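Local coordinates for protein diphosphomevalonate decarboxylase, putative (Trypanosoma brucei, PDB 2HKE) that probably catalyses the ATP-dependent decarboxylation of (R)-5-diphosphomevalonate to isopentenyl diphosphate in the mevalonate pathway, at residues K18-R23 / V197-G202; V70-G73 / V78-M81; L82-S87 / S132-S137. The protein carries 1 engineered substitution. All blocks are in the same frame, centred on the assembly; numbering follows the deposited sequence.

Interaction 1. Residues K18-R23 / V197-G202. With SO4 (sulfate ion), chain C.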
loop_
_atom_site.group_PDB
_atom_site.type_symbol
_atom_site.label_atom_id
_atom_site.label_comp_id
_atom_site.label_asym_id
_atom_site.label_seq_id
_atom_site.Cartn_x
_atom_site.Cartn_y
_atom_site.Cartn_z
ATOM N N LYS A 18 0.830 10.537 -2.957
ATOM C CA LYS A 18 -0.397 10.075 -2.324
ATOM C C LYS A 18 -1.721 10.156 -3.085
ATOM O O LYS A 18 -2.022 11.153 -3.724
ATOM C CB LYS A 18 -0.557 10.818 -1.015
ATOM C CG LYS A 18 0.676 10.742 -0.084
ATOM C CD LYS A 18 0.890 9.313 0.371
ATOM C CE LYS A 18 1.975 9.192 1.436
ATOM N NZ LYS A 18 2.168 7.748 1.907
ATOM N N TYR A 19 -2.527 9.107 -2.920
ATOM C CA TYR A 19 -3.927 9.115 -3.275
ATOM C C TYR A 19 -4.700 9.674 -2.056
ATOM O O TYR A 19 -4.664 9.102 -1.000
ATOM C CB TYR A 19 -4.367 7.688 -3.580
ATOM C CG TYR A 19 -5.861 7.377 -3.540
ATOM C CD1 TYR A 19 -6.779 8.191 -4.195
ATOM C CD2 TYR A 19 -6.336 6.228 -2.898
ATOM C CE1 TYR A 19 -8.134 7.897 -4.161
ATOM C CE2 TYR A 19 -7.676 5.904 -2.890
ATOM C CZ TYR A 19 -8.568 6.741 -3.486
ATOM O OH TYR A 19 -9.884 6.408 -3.491
ATOM N N TRP A 20 -5.397 10.806 -2.218
ATOM C CA TRP A 20 -6.217 11.342 -1.172
ATOM C C TRP A 20 -7.237 12.243 -1.827
ATOM O O TRP A 20 -6.974 13.390 -2.086
ATOM C CB TRP A 20 -5.385 12.087 -0.130
ATOM C CG TRP A 20 -6.123 12.348 1.153
ATOM C CD1 TRP A 20 -6.546 13.551 1.628
ATOM C CD2 TRP A 20 -6.411 11.395 2.145
ATOM N NE1 TRP A 20 -7.161 13.391 2.859
ATOM C CE2 TRP A 20 -7.073 12.067 3.198
ATOM C CE3 TRP A 20 -6.213 10.013 2.251
ATOM C CZ2 TRP A 20 -7.533 11.403 4.318
ATOM C CZ3 TRP A 20 -6.705 9.360 3.383
ATOM C CH2 TRP A 20 -7.356 10.065 4.389
ATOM N N GLY A 21 -8.384 11.657 -2.154
ATOM C CA GLY A 21 -9.491 12.330 -2.771
ATOM C C GLY A 21 -10.004 11.690 -4.052
ATOM O O GLY A 21 -9.213 11.407 -4.984
ATOM N N LYS A 22 -11.322 11.515 -4.120
ATOM C CA LYS A 22 -12.008 11.153 -5.345
ATOM C C LYS A 22 -12.652 12.382 -6.004
ATOM O O LYS A 22 -13.306 13.195 -5.323
ATOM C CB LYS A 22 -13.068 10.093 -5.076
ATOM C CG LYS A 22 -12.493 8.799 -4.467
ATOM C CD LYS A 22 -13.590 7.882 -3.999
ATOM C CE LYS A 22 -13.160 6.596 -3.280
ATOM N NZ LYS A 22 -12.428 6.868 -2.058
ATOM N N ARG A 23 -12.473 12.497 -7.310
ATOM C CA ARG A 23 -13.033 13.606 -8.060
ATOM C C ARG A 23 -14.535 13.500 -8.318
ATOM O O ARG A 23 -15.175 12.467 -8.065
ATOM C CB ARG A 23 -12.251 13.803 -9.356
ATOM C CG ARG A 23 -12.415 12.709 -10.387
ATOM C CD ARG A 23 -11.715 13.087 -11.690
ATOM N NE ARG A 23 -11.987 12.190 -12.812
ATOM C CZ ARG A 23 -11.195 11.191 -13.211
ATOM N NH1 ARG A 23 -10.123 10.857 -12.519
ATOM N NH2 ARG A 23 -11.516 10.465 -14.272
ATOM N N VAL A 197 -11.866 8.954 11.474
ATOM C CA VAL A 197 -12.696 8.581 10.318
ATOM C C VAL A 197 -11.925 7.643 9.386
ATOM O O VAL A 197 -10.682 7.656 9.356
ATOM C CB VAL A 197 -13.191 9.831 9.533
ATOM C CG1 VAL A 197 -14.021 10.739 10.459
ATOM C CG2 VAL A 197 -12.004 10.594 8.931
ATOM N N SER A 198 -12.655 6.832 8.633
ATOM C CA SER A 198 -12.025 5.985 7.623
ATOM C C SER A 198 -11.358 6.837 6.565
ATOM O O SER A 198 -11.734 7.977 6.369
ATOM C CB SER A 198 -13.071 5.107 6.938
ATOM O OG SER A 198 -13.905 5.922 6.136
ATOM N N SER A 199 -10.359 6.269 5.902
ATOM C CA SER A 199 -9.690 6.913 4.770
ATOM C C SER A 199 -10.709 7.304 3.690
ATOM O O SER A 199 -10.693 8.400 3.173
ATOM C CB SER A 199 -8.671 5.934 4.179
ATOM O OG SER A 199 -7.481 5.920 4.979
ATOM N N THR A 200 -11.649 6.409 3.394
ATOM C CA THR A 200 -12.637 6.697 2.354
ATOM C C THR A 200 -13.474 7.952 2.695
ATOM O O THR A 200 -13.613 8.868 1.889
ATOM C CB THR A 200 -13.553 5.524 2.158
ATOM O OG1 THR A 200 -12.794 4.385 1.727
ATOM C CG2 THR A 200 -14.598 5.836 1.099
ATOM N N LYS A 201 -13.976 8.002 3.910
ATOM C CA LYS A 201 -14.725 9.179 4.333
ATOM C C LYS A 201 -13.832 10.401 4.526
ATOM O O LYS A 201 -14.186 11.494 4.074
ATOM C CB LYS A 201 -15.552 8.897 5.601
ATOM C CG LYS A 201 -16.746 7.994 5.277
ATOM C CD LYS A 201 -17.695 7.898 6.429
ATOM C CE LYS A 201 -18.748 6.833 6.201
ATOM N NZ LYS A 201 -19.553 6.686 7.492
ATOM N N GLY A 202 -12.683 10.213 5.179
ATOM C CA GLY A 202 -11.798 11.341 5.488
ATOM C C GLY A 202 -11.315 12.068 4.255
ATOM O O GLY A 202 -11.212 13.314 4.230
HETATM S S SO4 C . -10.893 3.786 -1.245
HETATM O O1 SO4 C . -12.040 4.601 -0.897
HETATM O O2 SO4 C . -9.754 4.178 -0.447
HETATM O O3 SO4 C . -11.176 2.380 -0.982
HETATM O O4 SO4 C . -10.553 3.989 -2.655
HETATM O O HOH W 1 -13.966 8.657 -0.729
#

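Interaction 2. Residues V70-G73 / V78-M81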
loop_
_atom_site.group_PDB
_atom_site.type_symbol
_atom_site.label_atom_id
_atom_site.label_comp_id
_atom_site.label_asym_id
_atom_site.label_seq_id
_atom_site.Cartn_x
_atom_site.Cartn_y
_atom_site.Cartn_z
ATOM N N VAL A 70 -19.697 -13.581 4.920
ATOM C CA VAL A 70 -20.160 -12.215 4.927
ATOM C C VAL A 70 -21.309 -12.079 3.898
ATOM O O VAL A 70 -21.339 -12.846 2.951
ATOM C CB VAL A 70 -18.900 -11.369 4.608
ATOM C CG1 VAL A 70 -19.142 -10.267 3.599
ATOM C CG2 VAL A 70 -18.243 -10.937 5.913
ATOM N N ASP A 71 -22.242 -11.143 4.096
ATOM C CA ASP A 71 -23.359 -10.966 3.148
ATOM C C ASP A 71 -22.869 -10.117 1.957
ATOM O O ASP A 71 -22.540 -8.946 2.146
ATOM C CB ASP A 71 -24.563 -10.262 3.806
ATOM C CG ASP A 71 -25.843 -10.264 2.909
ATOM O OD1 ASP A 71 -25.799 -10.661 1.735
ATOM O OD2 ASP A 71 -26.924 -9.896 3.420
ATOM N N VAL A 72 -22.828 -10.704 0.768
ATOM C CA VAL A 72 -22.374 -9.957 -0.439
ATOM C C VAL A 72 -23.293 -8.766 -0.737
ATOM O O VAL A 72 -22.828 -7.676 -1.128
ATOM C CB VAL A 72 -22.223 -10.855 -1.682
ATOM C CG1 VAL A 72 -21.869 -10.020 -2.911
ATOM C CG2 VAL A 72 -21.138 -11.921 -1.468
ATOM N N GLY A 73 -24.598 -8.962 -0.526
ATOM C CA GLY A 73 -25.579 -7.867 -0.589
ATOM C C GLY A 73 -25.323 -6.711 0.368
ATOM O O GLY A 73 -25.902 -5.658 0.195
ATOM N N VAL A 78 -17.528 -5.134 -3.298
ATOM C CA VAL A 78 -17.461 -6.470 -3.956
ATOM C C VAL A 78 -18.613 -6.649 -4.987
ATOM O O VAL A 78 -18.400 -7.124 -6.127
ATOM C CB VAL A 78 -17.367 -7.618 -2.889
ATOM C CG1 VAL A 78 -17.516 -8.997 -3.542
ATOM C CG2 VAL A 78 -16.103 -7.498 -2.036
ATOM N N GLN A 79 -19.813 -6.174 -4.676
ATOM C CA GLN A 79 -20.935 -6.212 -5.634
ATOM C C GLN A 79 -20.571 -5.422 -6.872
ATOM O O GLN A 79 -20.893 -5.836 -7.992
ATOM C CB GLN A 79 -22.243 -5.634 -5.058
ATOM C CG GLN A 79 -22.924 -6.370 -3.918
ATOM C CD GLN A 79 -24.035 -5.519 -3.214
ATOM O OE1 GLN A 79 -23.719 -4.755 -2.300
ATOM N NE2 GLN A 79 -25.338 -5.647 -3.664
ATOM N N SER A 80 -19.907 -4.273 -6.684
ATOM C CA SER A 80 -19.434 -3.432 -7.783
ATOM C C SER A 80 -18.463 -4.178 -8.701
ATOM O O SER A 80 -18.558 -4.116 -9.939
ATOM C CB SER A 80 -18.805 -2.138 -7.231
ATOM O OG SER A 80 -18.464 -1.240 -8.279
ATOM N N MET A 81 -17.521 -4.880 -8.106
ATOM C CA MET A 81 -16.556 -5.664 -8.884
ATOM C C MET A 81 -17.292 -6.738 -9.686
ATOM O O MET A 81 -17.083 -6.889 -10.907
ATOM C CB MET A 81 -15.494 -6.284 -7.965
ATOM C CG MET A 81 -14.595 -5.195 -7.365
ATOM S SD MET A 81 -13.563 -5.944 -6.068
ATOM C CE MET A 81 -12.388 -6.786 -7.099
HETATM O O HOH W 2 -27.600 -4.942 -1.690
#

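Interaction 3. Residues L82-S87 / S132-S137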
loop_
_atom_site.group_PDB
_atom_site.type_symbol
_atom_site.label_atom_id
_atom_site.label_comp_id
_atom_site.label_asym_id
_atom_site.label_seq_id
_atom_site.Cartn_x
_atom_site.Cartn_y
_atom_site.Cartn_z
ATOM N N LEU A 82 -18.173 -7.427 -9.020
ATOM C CA LEU A 82 -18.907 -8.524 -9.636
ATOM C C LEU A 82 -19.802 -8.080 -10.777
ATOM O O LEU A 82 -19.903 -8.755 -11.784
ATOM C CB LEU A 82 -19.703 -9.267 -8.603
ATOM C CG LEU A 82 -18.930 -10.090 -7.598
ATOM C CD1 LEU A 82 -19.889 -10.518 -6.480
ATOM C CD2 LEU A 82 -18.307 -11.316 -8.260
ATOM N N LEU A 83 -20.434 -6.923 -10.648
ATOM C CA LEU A 83 -21.217 -6.378 -11.775
ATOM C C LEU A 83 -20.363 -6.101 -12.985
ATOM O O LEU A 83 -20.750 -6.441 -14.136
ATOM C CB LEU A 83 -21.926 -5.068 -11.366
ATOM C CG LEU A 83 -23.081 -5.155 -10.385
ATOM C CD1 LEU A 83 -23.476 -3.731 -9.991
ATOM C CD2 LEU A 83 -24.276 -5.916 -10.987
ATOM N N HIS A 84 -19.230 -5.430 -12.775
ATOM C CA HIS A 84 -18.335 -5.107 -13.868
ATOM C C HIS A 84 -17.754 -6.400 -14.473
ATOM O O HIS A 84 -17.624 -6.528 -15.694
ATOM C CB HIS A 84 -17.219 -4.187 -13.425
ATOM C CG HIS A 84 -16.402 -3.690 -14.563
ATOM N ND1 HIS A 84 -16.964 -2.974 -15.601
ATOM C CD2 HIS A 84 -15.105 -3.859 -14.878
ATOM C CE1 HIS A 84 -16.032 -2.711 -16.499
ATOM N NE2 HIS A 84 -14.894 -3.222 -16.081
ATOM N N LEU A 85 -17.470 -7.350 -13.610
ATOM C CA LEU A 85 -16.846 -8.584 -14.029
ATOM C C LEU A 85 -17.798 -9.321 -14.975
ATOM O O LEU A 85 -17.408 -9.764 -16.043
ATOM C CB LEU A 85 -16.531 -9.418 -12.802
ATOM C CG LEU A 85 -15.953 -10.804 -12.983
ATOM C CD1 LEU A 85 -14.433 -10.738 -13.373
ATOM C CD2 LEU A 85 -16.228 -11.612 -11.694
ATOM N N ARG A 86 -19.054 -9.428 -14.575
ATOM C CA ARG A 86 -20.039 -10.144 -15.339
ATOM C C ARG A 86 -20.529 -9.460 -16.593
ATOM O O ARG A 86 -21.191 -10.088 -17.405
ATOM C CB ARG A 86 -21.229 -10.488 -14.459
ATOM C CG ARG A 86 -20.931 -11.535 -13.464
ATOM C CD ARG A 86 -22.206 -11.983 -12.814
ATOM N NE ARG A 86 -21.920 -13.117 -11.963
ATOM C CZ ARG A 86 -21.972 -13.106 -10.636
ATOM N NH1 ARG A 86 -22.321 -12.023 -9.956
ATOM N NH2 ARG A 86 -21.679 -14.205 -10.004
ATOM N N SER A 87 -20.257 -8.173 -16.745
ATOM C CA SER A 87 -20.536 -7.476 -17.989
ATOM C C SER A 87 -19.390 -7.530 -18.972
ATOM O O SER A 87 -19.483 -6.925 -20.053
ATOM C CB SER A 87 -20.895 -6.015 -17.731
ATOM O OG SER A 87 -19.798 -5.239 -17.325
ATOM N N SER A 132 -12.773 -12.893 -17.829
ATOM C CA SER A 132 -13.221 -11.554 -18.120
ATOM C C SER A 132 -12.158 -10.839 -18.909
ATOM O O SER A 132 -10.969 -11.037 -18.675
ATOM C CB SER A 132 -13.535 -10.767 -16.812
ATOM O OG SER A 132 -13.666 -9.359 -16.977
ATOM N N THR A 133 -12.587 -9.952 -19.792
ATOM C CA THR A 133 -11.662 -9.130 -20.535
ATOM C C THR A 133 -11.137 -7.905 -19.775
ATOM O O THR A 133 -10.277 -7.151 -20.279
ATOM C CB THR A 133 -12.344 -8.635 -21.817
ATOM O OG1 THR A 133 -13.568 -7.956 -21.489
ATOM C CG2 THR A 133 -12.618 -9.844 -22.718
ATOM N N THR A 134 -11.680 -7.654 -18.599
ATOM C CA THR A 134 -11.220 -6.491 -17.843
ATOM C C THR A 134 -9.839 -6.772 -17.235
ATOM O O THR A 134 -9.477 -7.905 -17.016
ATOM C CB THR A 134 -12.273 -6.042 -16.797
ATOM O OG1 THR A 134 -11.782 -4.879 -16.125
ATOM C CG2 THR A 134 -12.499 -7.099 -15.777
ATOM N N ASN A 135 -9.056 -5.722 -16.991
ATOM C CA ASN A 135 -7.747 -5.940 -16.427
ATOM C C ASN A 135 -7.778 -5.906 -14.895
ATOM O O ASN A 135 -8.695 -5.330 -14.285
ATOM C CB ASN A 135 -6.703 -4.983 -17.004
ATOM C CG ASN A 135 -7.023 -3.537 -16.717
ATOM O OD1 ASN A 135 -6.872 -3.047 -15.587
ATOM N ND2 ASN A 135 -7.494 -2.843 -17.749
ATOM N N VAL A 136 -6.785 -6.553 -14.301
ATOM C CA VAL A 136 -6.749 -6.723 -12.883
ATOM C C VAL A 136 -6.825 -5.360 -12.202
ATOM O O VAL A 136 -7.541 -5.220 -11.186
ATOM C CB VAL A 136 -5.488 -7.500 -12.427
ATOM C CG1 VAL A 136 -5.289 -7.368 -10.878
ATOM C CG2 VAL A 136 -5.601 -8.971 -12.869
ATOM N N SER A 137 -6.039 -4.417 -12.710
ATOM C CA SER A 137 -5.951 -3.101 -12.072
ATOM C C SER A 137 -7.316 -2.379 -12.019
ATOM O O SER A 137 -7.733 -1.890 -10.951
ATOM C CB SER A 137 -4.864 -2.265 -12.732
ATOM O OG SER A 137 -4.792 -0.986 -12.170
#

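Interaction 1. Residues K18-R23 / V197-G202
Trp20 meets the first turn of helix 199-209 with the six-membered part of its indole. Ser199 OG sits at the ring edge, near its plane, 3.9 Å from Trp20 CZ3. Further round the same ring, past CH2, Trp20 CZ2 packs on backbone, 3.8 Å from Gly202 C. The indole N-H is used elsewhere, on Ser206 of the same helix.

Beyond the indole the two segments meet through a sulfate ion, probably from the crystallisation liquor. Tyr19 OH donates to sulfate O4 at 2.6 Å, with that oxygen near the ring plane. Lys22 NZ reaches sulfate O1 at 2.6 Å, and Thr200 OG1 donates to the same O1 at 2.7 Å. The Lys22 chain runs extended and then bends at its last torsion (chi4 62°). This bend puts Lys22 NZ 3.0 Å from Tyr19 OH, to which it donates. NZ also donates to a water, which passes a bond on to Thr200 O. Arg77, Ser144 and Gly145 also bond to the sulfate. Ser198 caps the helix start through its OG, which accepts from Lys201 N.

Such a cluster is typical of a phosphate-binding pocket, and is consistent with the diphosphomevalonate site of this decarboxylase family, between its N- and C-terminal domains.

Interaction 2. Residues V70-G73 / V78-M81
Val72 and Gln79 bring their backbones together, with CA atoms 6.6 Å apart, where a short 3-10 turn faces the first turns of helix 76-86. The Gln79 side chain leans over the turn. Its CG lies 3.1 Å from Val72 O, a close approach of a methylene to a carbonyl. Gln79 CG also touches Val72 CG1 at 3.9 Å, and the two side chains pass each other running in opposite directions.

Gln79 is extended as far as CD, and chi3 of -86° turns its amide well out of the plane of the chain. As modelled, Gln79 OE1 is near two other acceptors, Val72 O at 3.3 Å and Gly73 O at 3.4 Å. Neither pair is a hydrogen bond, and the oxygens would be expected to repel one another. A water spans the polar end instead: it donates to Gly73 O at 2.6 Å and accepts from Gln79 NE2 at 3.1 Å. Within the turn, Gly73 N makes a weak bond to Asp71 OD1.

This is a surface contact that packs the connection from strand 68-70 back on the helix it leads into. Val72 and Val78 both rest on Leu63 of strand 62-65. On the helix, Val78 and Met81 pack on helix 114-130.

Interaction 3. Residues L82-S87 / S132-S137
The imidazole of His84 presents an edge, not a face, to Thr134. Thr134 OG1 lies near the ring plane, 3.5 Å from His84 NE2 and 3.7 Å from His84 CD2. The NE2 to OG1 pair is not a hydrogen bond. Thr134 was modelled in two conformers, so the place of its hydroxyl is tentative. The Thr134 CB also comes near, 3.9 Å from His84 NE2. The His84 side chain also touches Leu139 and Leu142 of helix 136-143. With CG anti to the backbone N (chi1 -172°), the ring leaves helix 76-86 and extends to the loop ahead of that second helix.

One residue further on, Leu85 makes the other half of the contact. Its CD1 sits against Ser132 CB at 3.6 Å. Ser132 OG is slightly further off, 3.9 Å from Leu85 CD1. The leucine also packs on Leu126 and Phe130 of helix 114-130 and on Leu139, so the side chain lies between helices 114-130 and 136-143 and the loop.

Ser132 OG turns forward along its own loop. It accepts from Thr134 N at 3.1 Å with a nearly straight bond (165°), an ST turn. It is also hydrogen-bonded to Thr88 OG1. Thr88 OG1 also lies within bonding range of His84 O and Leu85 O, which would have to share or compete for its one proton.

The direct contact is therefore van der Waals packing: a methyl against Ser132 and a ring edge against Thr134. Polar linkage between helix end and loop is found instead at Thr88.

From the N terminus, the loop 18-23 comes first and closes last. Interaction 1 joins it to 197-202, near the start of helix 199-209, and so ties the N-terminal domain to the C-terminal one across 173 residues. Interactions 2 and 3 both fall within that span. Interaction 2 closes a short turn between strand 68-70 and helix 76-86. Interaction 3 follows in series, and attaches the end of the same helix to the loop before helix 136-143. The two share helix 76-86 and touch where Val72 CG1 lies 4.1 Å from Leu82 CD1. Interaction 1 touches neither; its nearest atoms are about 11 Å from each.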